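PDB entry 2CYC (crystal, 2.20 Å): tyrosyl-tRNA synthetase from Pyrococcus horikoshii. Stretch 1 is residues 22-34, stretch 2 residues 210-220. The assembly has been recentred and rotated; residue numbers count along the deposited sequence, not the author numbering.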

# COMPACT_ATOMS: atom_id res chain seq x y z
N GLU A 22 3.66 -30.86 -9.84
CA GLU A 22 2.81 -31.00 -11.01
C GLU A 22 2.86 -29.74 -11.88
O GLU A 22 2.96 -29.83 -13.11
N ASN A 23 2.78 -28.56 -11.27
CA ASN A 23 2.81 -27.33 -12.06
C ASN A 23 4.20 -27.12 -12.66
O ASN A 23 4.33 -26.62 -13.78
N LEU A 24 5.23 -27.51 -11.91
CA LEU A 24 6.60 -27.38 -12.38
C LEU A 24 6.79 -28.20 -13.66
O LEU A 24 7.35 -27.72 -14.65
N ARG A 25 6.32 -29.44 -13.62
CA ARG A 25 6.42 -30.34 -14.76
C ARG A 25 5.65 -29.75 -15.93
O ARG A 25 6.10 -29.78 -17.07
N HIS A 26 4.47 -29.22 -15.63
CA HIS A 26 3.64 -28.59 -16.64
C HIS A 26 4.43 -27.46 -17.31
O HIS A 26 4.48 -27.37 -18.54
N LEU A 27 5.06 -26.60 -16.50
CA LEU A 27 5.84 -25.50 -17.06
C LEU A 27 6.97 -26.01 -17.97
O LEU A 27 7.22 -25.44 -19.02
N PHE A 28 7.66 -27.07 -17.54
CA PHE A 28 8.73 -27.64 -18.35
C PHE A 28 8.18 -28.16 -19.67
O PHE A 28 8.72 -27.86 -20.74
N GLU A 29 7.10 -28.92 -19.60
CA GLU A 29 6.48 -29.51 -20.78
C GLU A 29 5.94 -28.54 -21.82
O GLU A 29 6.13 -28.74 -23.01
N ILE A 30 5.28 -27.47 -21.37
CA ILE A 30 4.71 -26.51 -22.30
C ILE A 30 5.73 -25.49 -22.79
O ILE A 30 5.42 -24.64 -23.62
N GLY A 31 6.95 -25.58 -22.28
CA GLY A 31 7.99 -24.66 -22.68
C GLY A 31 7.75 -23.24 -22.21
O GLY A 31 8.12 -22.27 -22.88
N ALA A 32 7.12 -23.09 -21.05
CA ALA A 32 6.87 -21.76 -20.51
C ALA A 32 8.19 -21.09 -20.14
O ALA A 32 9.20 -21.76 -19.93
N PRO A 33 8.22 -19.75 -20.09
CA PRO A 33 9.46 -19.06 -19.73
C PRO A 33 9.88 -19.48 -18.33
O PRO A 33 9.03 -19.69 -17.46
N LEU A 34 11.18 -19.62 -18.11
CA LEU A 34 11.70 -20.03 -16.81
C LEU A 34 12.55 -18.91 -16.21
O LEU A 34 13.76 -18.83 -16.44
N VAL A 210 1.51 -14.77 -18.85
CA VAL A 210 0.79 -15.35 -19.97
C VAL A 210 1.68 -16.17 -20.89
O VAL A 210 2.73 -15.71 -21.34
N HIS A 211 1.25 -17.40 -21.15
CA HIS A 211 2.00 -18.26 -22.05
C HIS A 211 1.01 -18.98 -22.93
O HIS A 211 0.11 -19.67 -22.44
N GLU A 212 1.16 -18.78 -24.23
CA GLU A 212 0.28 -19.42 -25.21
C GLU A 212 -1.19 -19.28 -24.84
O GLU A 212 -1.94 -20.26 -24.81
N GLY A 213 -1.60 -18.04 -24.57
CA GLY A 213 -2.97 -17.76 -24.22
C GLY A 213 -3.42 -18.13 -22.82
O GLY A 213 -4.58 -17.91 -22.47
N GLU A 214 -2.53 -18.68 -22.01
CA GLU A 214 -2.93 -19.07 -20.66
C GLU A 214 -2.22 -18.32 -19.53
O GLU A 214 -1.02 -18.03 -19.61
N LYS A 215 -2.98 -18.01 -18.48
CA LYS A 215 -2.41 -17.33 -17.33
C LYS A 215 -1.82 -18.43 -16.46
O LYS A 215 -2.52 -19.36 -16.06
N LEU A 216 -0.53 -18.32 -16.17
CA LEU A 216 0.16 -19.31 -15.38
C LEU A 216 0.29 -18.95 -13.91
O LEU A 216 0.15 -17.79 -13.53
N LYS A 217 0.57 -19.96 -13.11
CA LYS A 217 0.80 -19.79 -11.69
C LYS A 217 2.30 -20.04 -11.51
O LYS A 217 2.83 -21.02 -12.03
N PRO A 218 2.99 -19.15 -10.80
CA PRO A 218 4.42 -19.41 -10.64
C PRO A 218 4.60 -20.62 -9.72
O PRO A 218 3.72 -20.94 -8.92
N VAL A 219 5.74 -21.28 -9.86
CA VAL A 219 6.10 -22.42 -9.03
C VAL A 219 6.93 -21.88 -7.87
O VAL A 219 7.88 -21.12 -8.09
N ALA A 220 6.58 -22.25 -6.65
CA ALA A 220 7.32 -21.82 -5.47
C ALA A 220 8.30 -22.92 -5.07
O ALA A 220 7.92 -24.09 -4.98

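Packing of the helix of the first stretch and the loop after it against the strands and β turn of residues 210-220 in tyrosyl-tRNA synthetase; the two stretches together bury 485 Å². At the apolar centre, Val-219 (chi1 t) points toward the helix and sets its CG2 methyl against one helical turn: CG2 lies 3.6 Å from Leu-24 CA, 4.1 Å from Leu-24 CB and 3.6 Å from Leu-27 CD1. The approach to a CA atom means that the valine meets the helix backbone itself, in keeping with the 6.0 Å between Leu-24 CA and Val-219 CA. Leu-24 (t, p) leaves its CA sideways, as does Leu-27 (m, t), but the end of Leu-27 comes nearer and spans two partners: CD1 meets Val-219, while CD2 lies 3.9 Å from Leu-216 CD1. Here the backbones stand farther apart, with Leu-27 CA 8.6 Å from Leu-216 CA, and side chains fill the gap. Leu-216 (m, t) points toward the helix and is gripped through both methyls, for its CD1 also lies 3.7 Å from Ala-32 CB and its CD2 4.1 Å from Ile-30 CD1. Ile-30 (p, t) points toward the strands at the more open side of this cluster.

Beyond Leu-216, the contact turns polar around His-211. His-211 (chi1 t, chi2 68°) has its CA-to-CB bond toward the first stretch; Ala-32 CA sits over one ring face, 3.6 Å from the centroid of the His-211 ring and 8° off the normal, a CH-pi contact. At the ring edge, His-211 NE2 donates a hydrogen bond to Ile-30 O (3.0 Å, 151°). Gly-31, with positive phi, closes the helix in a Schellman motif: Ala-32 N bonds back to Leu-27 O (3.1 Å) and Gly-31 N to Phe-28 O (3.3 Å). Pro-33 CD adds a contact 3.6 Å from His-211 ND1. The type I' turn from His-211 to Glu-214 brings Glu-212 (m, t) to the same border, where water 1 lies 3.0 Å from Ile-30 O and 3.0 Å from Glu-212 OE1, between the two stretches.

At the other end, Asn-23 (chi1 t) points toward the strands and places its amide beside the backbone of Lys-217; the amide is probably turned over in the model. Lys-217 (m, t, t, t) leads its amine away from the helix. On the outer helix surface, Arg-25 NE forms a salt bridge with Glu-29 OE1 (3.1 Å).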

# COMPACT_ATOMS: atom_id res chain seq x y z
CB GLU A 22 1.37 -31.27 -10.59
CG GLU A 22 0.38 -31.18 -11.74
CD GLU A 22 -1.06 -31.40 -11.30
OE1 GLU A 22 -1.97 -31.15 -12.13
OE2 GLU A 22 -1.29 -31.82 -10.15
CB ASN A 23 2.41 -26.11 -11.20
CG ASN A 23 2.23 -24.86 -12.05
OD1 ASN A 23 2.58 -23.75 -11.63
ND2 ASN A 23 1.66 -25.02 -13.24
CB LEU A 24 7.58 -27.88 -11.31
CG LEU A 24 9.06 -28.00 -11.70
CD1 LEU A 24 9.66 -26.61 -11.93
CD2 LEU A 24 9.81 -28.74 -10.60
CB ARG A 25 5.87 -31.72 -14.38
CG ARG A 25 5.80 -32.71 -15.54
CD ARG A 25 5.38 -34.07 -15.02
NE ARG A 25 5.00 -35.00 -16.07
CZ ARG A 25 4.56 -36.23 -15.84
NH1 ARG A 25 4.23 -37.02 -16.84
NH2 ARG A 25 4.46 -36.67 -14.59
CB HIS A 26 2.38 -28.03 -15.97
CG HIS A 26 1.48 -27.26 -16.89
ND1 HIS A 26 0.93 -27.82 -18.03
CD2 HIS A 26 1.03 -25.99 -16.84
CE1 HIS A 26 0.17 -26.92 -18.63
NE2 HIS A 26 0.21 -25.80 -17.93
CB LEU A 27 6.44 -24.62 -15.96
CG LEU A 27 5.46 -23.88 -15.05
CD1 LEU A 27 6.21 -22.79 -14.29
CD2 LEU A 27 4.34 -23.26 -15.88
CB PHE A 28 9.43 -28.78 -17.61
CG PHE A 28 10.46 -28.33 -16.59
CD1 PHE A 28 10.66 -29.05 -15.41
CD2 PHE A 28 11.25 -27.20 -16.83
CE1 PHE A 28 11.63 -28.66 -14.48
CE2 PHE A 28 12.23 -26.80 -15.90
CZ PHE A 28 12.41 -27.53 -14.72
CB GLU A 29 5.37 -30.48 -20.37
CG GLU A 29 5.89 -31.79 -19.79
CD GLU A 29 4.79 -32.78 -19.46
OE1 GLU A 29 5.10 -33.87 -18.91
OE2 GLU A 29 3.61 -32.48 -19.76
CB ILE A 30 3.53 -25.76 -21.66
CG1 ILE A 30 4.04 -24.87 -20.52
CG2 ILE A 30 2.49 -26.77 -21.16
CD1 ILE A 30 2.95 -24.23 -19.70
CB ALA A 32 5.98 -21.87 -19.28
CB PRO A 33 9.08 -17.58 -19.81
CG PRO A 33 7.59 -17.59 -19.59
CD PRO A 33 7.15 -18.79 -20.40
CB LEU A 34 12.54 -21.31 -16.95
CG LEU A 34 11.78 -22.52 -17.50
CD1 LEU A 34 12.72 -23.68 -17.77
CD2 LEU A 34 10.70 -22.91 -16.52
CB VAL A 210 0.10 -14.26 -20.83
CG1 VAL A 210 -0.72 -14.91 -21.94
CG2 VAL A 210 -0.80 -13.41 -19.95
CB HIS A 211 2.84 -19.28 -21.28
CG HIS A 211 3.69 -20.14 -22.16
ND1 HIS A 211 4.75 -19.64 -22.89
CD2 HIS A 211 3.61 -21.46 -22.47
CE1 HIS A 211 5.28 -20.62 -23.61
NE2 HIS A 211 4.61 -21.73 -23.37
CB GLU A 212 0.66 -20.89 -25.36
CG GLU A 212 2.15 -21.06 -25.60
CD GLU A 212 2.56 -22.49 -25.88
OE1 GLU A 212 1.97 -23.42 -25.29
OE2 GLU A 212 3.50 -22.68 -26.69
CB GLU A 214 -2.72 -20.58 -20.47
CG GLU A 214 -3.53 -21.44 -21.43
CD GLU A 214 -5.04 -21.33 -21.22
OE1 GLU A 214 -5.79 -21.93 -22.01
OE2 GLU A 214 -5.47 -20.66 -20.25
CB LYS A 215 -3.49 -16.56 -16.55
CG LYS A 215 -3.89 -15.25 -17.22
CD LYS A 215 -4.88 -14.47 -16.36
CE LYS A 215 -5.27 -13.16 -17.03
NZ LYS A 215 -6.17 -12.35 -16.16
CB LEU A 216 1.56 -19.54 -15.94
CG LEU A 216 1.73 -19.88 -17.41
CD1 LEU A 216 3.22 -20.01 -17.71
CD2 LEU A 216 0.98 -21.18 -17.74
CB LYS A 217 0.02 -20.83 -10.87
CG LYS A 217 -1.48 -20.60 -10.89
CD LYS A 217 -2.23 -21.63 -10.08
CE LYS A 217 -3.74 -21.40 -10.18
NZ LYS A 217 -4.55 -22.33 -9.35
CB PRO A 218 4.93 -18.13 -9.99
CG PRO A 218 3.73 -17.68 -9.17
CD PRO A 218 2.59 -17.90 -10.14
CB VAL A 219 6.95 -23.43 -9.83
CG1 VAL A 219 7.52 -24.50 -8.91
CG2 VAL A 219 6.11 -24.08 -10.92
CB ALA A 220 6.35 -21.53 -4.32
O HOH W 1 3.85 -25.69 -25.89